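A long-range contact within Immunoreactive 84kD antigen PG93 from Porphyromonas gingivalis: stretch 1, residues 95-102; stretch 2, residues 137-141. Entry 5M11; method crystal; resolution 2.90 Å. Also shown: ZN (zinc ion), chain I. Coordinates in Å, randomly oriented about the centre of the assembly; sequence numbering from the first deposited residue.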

# COMPACT_ATOMS: atom_id res chain seq x y z
N VAL A 95 2.24 20.74 9.61
CA VAL A 95 3.16 19.63 9.88
C VAL A 95 4.61 20.13 9.95
O VAL A 95 5.04 20.90 9.10
CB VAL A 95 2.99 18.54 8.79
CG1 VAL A 95 3.99 17.39 8.97
CG2 VAL A 95 1.56 18.02 8.74
N THR A 96 5.37 19.65 10.95
CA THR A 96 6.79 19.98 11.09
C THR A 96 7.56 18.68 11.21
O THR A 96 7.26 17.87 12.11
CB THR A 96 7.01 20.93 12.27
OG1 THR A 96 6.04 21.98 12.21
CG2 THR A 96 8.38 21.52 12.25
N ASN A 97 8.52 18.46 10.31
CA ASN A 97 9.27 17.20 10.27
C ASN A 97 10.45 17.17 11.26
O ASN A 97 11.14 18.17 11.43
CB ASN A 97 9.79 16.91 8.85
CG ASN A 97 10.03 15.44 8.53
OD1 ASN A 97 10.91 15.09 7.73
ND2 ASN A 97 9.24 14.55 9.13
N VAL A 98 10.68 16.02 11.91
CA VAL A 98 11.82 15.81 12.81
C VAL A 98 12.48 14.48 12.35
O VAL A 98 12.17 13.40 12.89
CB VAL A 98 11.43 15.84 14.33
CG1 VAL A 98 12.66 15.83 15.21
CG2 VAL A 98 10.56 17.05 14.67
N PRO A 99 13.33 14.52 11.28
CA PRO A 99 13.87 13.26 10.71
C PRO A 99 15.18 12.74 11.30
O PRO A 99 15.74 11.79 10.73
CB PRO A 99 14.10 13.63 9.24
CG PRO A 99 14.38 15.08 9.25
CD PRO A 99 13.74 15.69 10.47
N ALA A 100 15.67 13.34 12.40
CA ALA A 100 16.93 12.97 13.07
C ALA A 100 17.07 11.47 13.35
O ALA A 100 18.16 10.94 13.11
CB ALA A 100 17.08 13.74 14.37
N LEU A 101 15.99 10.79 13.84
CA LEU A 101 16.05 9.36 14.17
C LEU A 101 16.10 8.52 12.93
O LEU A 101 16.90 7.59 12.90
CB LEU A 101 14.88 8.90 15.07
CG LEU A 101 14.87 9.43 16.52
CD1 LEU A 101 13.63 8.98 17.26
CD2 LEU A 101 16.09 8.95 17.30
N LYS A 102 15.27 8.82 11.92
CA LYS A 102 15.22 8.08 10.66
C LYS A 102 16.57 8.22 9.91
O LYS A 102 17.07 7.23 9.33
CB LYS A 102 14.04 8.60 9.80
CG LYS A 102 14.07 8.21 8.31
CD LYS A 102 13.15 9.07 7.44
CE LYS A 102 13.71 10.43 7.06
NZ LYS A 102 14.70 10.35 5.95
N GLU A 137 9.79 23.32 19.23
CA GLU A 137 10.87 23.65 18.31
C GLU A 137 11.32 22.49 17.39
O GLU A 137 12.36 22.59 16.74
CB GLU A 137 12.08 24.15 19.12
CG GLU A 137 11.92 25.50 19.79
CD GLU A 137 13.22 25.94 20.42
OE1 GLU A 137 13.89 26.81 19.83
OE2 GLU A 137 13.63 25.33 21.43
N ALA A 138 10.54 21.41 17.30
CA ALA A 138 10.79 20.27 16.42
C ALA A 138 12.29 19.87 16.36
O ALA A 138 12.87 19.81 15.28
CB ALA A 138 10.29 20.60 15.03
N ARG A 139 12.90 19.60 17.51
CA ARG A 139 14.31 19.19 17.51
C ARG A 139 14.59 18.21 18.63
O ARG A 139 13.91 18.26 19.66
CB ARG A 139 15.26 20.40 17.57
CG ARG A 139 15.08 21.35 18.73
CD ARG A 139 16.21 22.37 18.77
NE ARG A 139 16.06 23.32 19.87
CZ ARG A 139 16.31 23.03 21.15
NH1 ARG A 139 16.73 21.81 21.50
NH2 ARG A 139 16.12 23.94 22.10
N ILE A 140 15.59 17.33 18.43
CA ILE A 140 15.94 16.35 19.45
C ILE A 140 17.28 16.76 20.13
O ILE A 140 18.35 16.52 19.58
CB ILE A 140 15.93 14.90 18.90
CG1 ILE A 140 14.48 14.48 18.60
CG2 ILE A 140 16.58 13.94 19.88
CD1 ILE A 140 14.38 13.55 17.53
N PRO A 141 17.22 17.42 21.31
CA PRO A 141 18.46 17.87 21.95
C PRO A 141 19.30 16.77 22.58
O PRO A 141 20.43 17.06 22.99
CB PRO A 141 17.95 18.79 23.05
CG PRO A 141 16.58 18.35 23.34
CD PRO A 141 16.02 17.88 22.05
ZN ZN I . 12.45 24.61 22.97

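What does E137 contribute, standing at the start of stretch 2? Its CA-to-CB bond points away from stretch 1, and its carboxylate serves other partners. E137 OE2 binds the zinc ion at 2.1 Å, with two further ligand atoms supplied from elsewhere in the structure. E137 OE2 also lies 2.9 Å from R139 NH2, a salt bridge whose hydrogen bond is weak because the N-H points well off the line to the acceptor.

How does so small a residue as A138 meet stretch 1? The backbones come close here, with V98 CA and A138 CA 5.8 Å apart, and the alanine methyl points toward stretch 1. T96 CG2 approaches A138 CB to 3.5 Å, while V98 CG2 lies 3.6 Å from the same A138 CB. T96 and V98 both direct their CA-to-CB bonds toward stretch 2, whereas N97 between them points away. The threonine thus meets the alanine through its methyl group.

Why does R139 add little to the packing? Its CA-to-CB bond points away from stretch 1, and its guanidinium group pairs with E137. V98 CG1 still comes within 4.4 Å of R139 CA, a contact with the backbone.

What does I140 find on stretch 1? Its CD1 meets three apolar side chains: V98 CG1 at 3.7 Å from I140 CD1, A100 CB at 4.2 Å from I140 CD1, and L101 CG at 4.3 Å from I140 CD1. V98 CG2 meets the A138 methyl, while V98 CG1 packs on I140 CD1 and also lies near the A138 backbone.

What holds the two stretches together overall? Their touching parts run in nearly the same direction, 17° apart from end to end, yet no hydrogen bond links them. The contact buries 277 Å² in total and rests on van der Waals packing and the exclusion of water from apolar groups.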